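Local coordinates for protein glutathione transferase gst1-6 (Anopheles dirus, PDB 1V2A) that probably catalyses the conjugation of glutathione to electrophilic compounds, releasing a halide ion, as a homodimeric Delta class glutathione transferase, at residues 77-81 / 82-86. Residues are numbered along the deposited sequence; the frame is centred on the assembly and turned at random.
Sequences KDDTL and YPKDP
The carbonyl of Asp79 receives the backbone N-H of Tyr82, a weak bond of 3.2 Å from Tyr82 N to Asp79 O, bent to 131° at the hydrogen, whose acceptor is not placed with certainty. Asp79 CA and Tyr82 CA lie 5.1 Å apart, and Thr80 and Leu81 at the corners have helix-like backbone angles, which makes this a type I beta turn. Pro83 follows directly and leans its ring on the turn: Pro83 CD lies 3.2 Å from Thr80 O, which itself accepts a hydrogen bond from His149. One residue further on, the methylenes of Lys84 pass obliquely across the Asp79 carboxylate, Lys84 CE 3.1 Å from Asp79 OD2. The chain then bends at chi4 (-57°), and Lys84 NZ stays 4.1 Å from Asp79 OD1, too far for a direct ion pair, though the opposite charges probably still attract. The Leu81 side chain packs on Leu18 and Leu22 of helix 13-22. The Tyr82 ring, with CG anti to the backbone N (chi1 -165°), packs against Leu69, Val72 and Val92, its hydroxyl hydrogen-bonded to Asn93. The turn forms part of the interdomain linker of the glutathione transferase fold, joining the thioredoxin-like N-terminal domain to the all-helical C-terminal domain.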
ATOM      1  N   LYS B  77      14.023 -17.395 -10.011  1.00 47.21           N
ATOM      2  CA  LYS B  77      14.076 -18.719 -10.619  1.00 48.66           C
ATOM      3  C   LYS B  77      12.995 -19.584  -9.975  1.00 48.75           C
ATOM      4  O   LYS B  77      12.672 -20.669 -10.461  1.00 50.01           O
ATOM      5  CB  LYS B  77      15.463 -19.335 -10.387  1.00 49.72           C
ATOM      6  CG  LYS B  77      15.562 -20.835 -10.638  1.00 53.35           C
ATOM      7  CD  LYS B  77      15.215 -21.199 -12.078  1.00 54.59           C
ATOM      8  CE  LYS B  77      15.251 -22.705 -12.294  1.00 54.30           C
ATOM      9  NZ  LYS B  77      14.318 -23.421 -11.380  1.00 55.02           N
ATOM     10  N   ASP B  78      12.443 -19.084  -8.874  1.00 48.26           N
ATOM     11  CA  ASP B  78      11.393 -19.775  -8.133  1.00 48.54           C
ATOM     12  C   ASP B  78      10.273 -18.785  -7.843  1.00 46.94           C
ATOM     13  O   ASP B  78      10.426 -17.581  -8.056  1.00 46.52           O
ATOM     14  CB  ASP B  78      11.921 -20.301  -6.791  1.00 49.51           C
ATOM     15  CG  ASP B  78      13.182 -21.124  -6.934  1.00 52.13           C
ATOM     16  OD1 ASP B  78      14.195 -20.598  -7.447  1.00 55.26           O
ATOM     17  OD2 ASP B  78      13.166 -22.301  -6.521  1.00 54.51           O
ATOM     18  N   ASP B  79       9.157 -19.299  -7.342  1.00 44.48           N
ATOM     19  CA  ASP B  79       8.025 -18.462  -6.988  1.00 44.73           C
ATOM     20  C   ASP B  79       7.748 -18.596  -5.487  1.00 42.73           C
ATOM     21  O   ASP B  79       6.677 -18.235  -5.006  1.00 45.38           O
ATOM     22  CB  ASP B  79       6.793 -18.865  -7.800  1.00 45.52           C
ATOM     23  CG  ASP B  79       6.832 -18.331  -9.221  1.00 48.02           C
ATOM     24  OD1 ASP B  79       6.763 -17.095  -9.392  1.00 48.51           O
ATOM     25  OD2 ASP B  79       6.936 -19.141 -10.169  1.00 48.07           O
ATOM     26  N   THR B  80       8.730 -19.113  -4.753  1.00 39.65           N
ATOM     27  CA  THR B  80       8.605 -19.301  -3.311  1.00 37.02           C
ATOM     28  C   THR B  80       8.521 -17.970  -2.564  1.00 34.89           C
ATOM     29  O   THR B  80       7.769 -17.847  -1.600  1.00 33.70           O
ATOM     30  CB  THR B  80       9.799 -20.112  -2.744  1.00 37.58           C
ATOM     31  OG1 THR B  80      11.015 -19.391  -2.972  1.00 36.99           O
ATOM     32  CG2 THR B  80       9.896 -21.475  -3.424  1.00 35.05           C
ATOM     33  N   LEU B  81       9.296 -16.980  -3.003  1.00 33.31           N
ATOM     34  CA  LEU B  81       9.278 -15.661  -2.369  1.00 32.32           C
ATOM     35  C   LEU B  81       7.949 -14.964  -2.634  1.00 33.31           C
ATOM     36  O   LEU B  81       7.563 -14.047  -1.913  1.00 34.38           O
ATOM     37  CB  LEU B  81      10.424 -14.784  -2.891  1.00 30.73           C
ATOM     38  CG  LEU B  81      11.858 -15.181  -2.521  1.00 30.07           C
ATOM     39  CD1 LEU B  81      12.838 -14.150  -3.068  1.00 24.71           C
ATOM     40  CD2 LEU B  81      11.976 -15.292  -1.006  1.00 28.50           C
ATOM     41  N   TYR B  82       7.262 -15.398  -3.685  1.00 33.12           N
ATOM     42  CA  TYR B  82       5.968 -14.836  -4.033  1.00 30.96           C
ATOM     43  C   TYR B  82       5.095 -15.923  -4.680  1.00 31.81           C
ATOM     44  O   TYR B  82       4.855 -15.922  -5.887  1.00 29.96           O
ATOM     45  CB  TYR B  82       6.143 -13.642  -4.972  1.00 29.44           C
ATOM     46  CG  TYR B  82       4.903 -12.787  -5.097  1.00 29.49           C
ATOM     47  CD1 TYR B  82       4.318 -12.203  -3.970  1.00 28.19           C
ATOM     48  CD2 TYR B  82       4.302 -12.572  -6.337  1.00 27.48           C
ATOM     49  CE1 TYR B  82       3.162 -11.427  -4.077  1.00 27.43           C
ATOM     50  CE2 TYR B  82       3.152 -11.798  -6.453  1.00 29.01           C
ATOM     51  CZ  TYR B  82       2.584 -11.228  -5.322  1.00 29.43           C
ATOM     52  OH  TYR B  82       1.439 -10.459  -5.447  1.00 29.15           O
ATOM     53  N   PRO B  83       4.607 -16.870  -3.865  1.00 31.71           N
ATOM     54  CA  PRO B  83       3.762 -17.987  -4.292  1.00 32.53           C
ATOM     55  C   PRO B  83       2.598 -17.636  -5.229  1.00 35.48           C
ATOM     56  O   PRO B  83       1.901 -16.637  -5.044  1.00 33.89           O
ATOM     57  CB  PRO B  83       3.282 -18.571  -2.967  1.00 32.77           C
ATOM     58  CG  PRO B  83       4.452 -18.342  -2.073  1.00 31.29           C
ATOM     59  CD  PRO B  83       4.852 -16.928  -2.412  1.00 31.37           C
ATOM     60  N   LYS B  84       2.393 -18.494  -6.224  1.00 36.08           N
ATOM     61  CA  LYS B  84       1.337 -18.316  -7.209  1.00 38.03           C
ATOM     62  C   LYS B  84      -0.050 -18.720  -6.716  1.00 38.53           C
ATOM     63  O   LYS B  84      -1.059 -18.233  -7.231  1.00 39.21           O
ATOM     64  CB  LYS B  84       1.682 -19.103  -8.473  1.00 39.57           C
ATOM     65  CG  LYS B  84       2.870 -18.527  -9.215  1.00 41.81           C
ATOM     66  CD  LYS B  84       3.226 -19.356 -10.427  1.00 42.12           C
ATOM     67  CE  LYS B  84       4.125 -18.570 -11.351  1.00 42.42           C
ATOM     68  NZ  LYS B  84       3.464 -17.299 -11.756  1.00 41.81           N
ATOM     69  N   ASP B  85      -0.108 -19.612  -5.729  1.00 37.83           N
ATOM     70  CA  ASP B  85      -1.397 -20.044  -5.201  1.00 38.38           C
ATOM     71  C   ASP B  85      -2.132 -18.882  -4.544  1.00 38.58           C
ATOM     72  O   ASP B  85      -1.716 -18.380  -3.503  1.00 36.23           O
ATOM     73  CB  ASP B  85      -1.226 -21.168  -4.190  1.00 38.75           C
ATOM     74  CG  ASP B  85      -2.439 -21.322  -3.305  1.00 40.63           C
ATOM     75  OD1 ASP B  85      -3.565 -21.340  -3.843  1.00 42.85           O
ATOM     76  OD2 ASP B  85      -2.277 -21.422  -2.073  1.00 44.17           O
ATOM     77  N   PRO B  86      -3.248 -18.445  -5.150  1.00 39.75           N
ATOM     78  CA  PRO B  86      -4.066 -17.334  -4.651  1.00 38.63           C
ATOM     79  C   PRO B  86      -4.407 -17.423  -3.171  1.00 36.46           C
ATOM     80  O   PRO B  86      -4.641 -16.406  -2.527  1.00 36.44           O
ATOM     81  CB  PRO B  86      -5.306 -17.395  -5.541  1.00 40.64           C
ATOM     82  CG  PRO B  86      -4.750 -17.905  -6.833  1.00 41.31           C
ATOM     83  CD  PRO B  86      -3.850 -19.026  -6.363  1.00 39.37           C
TER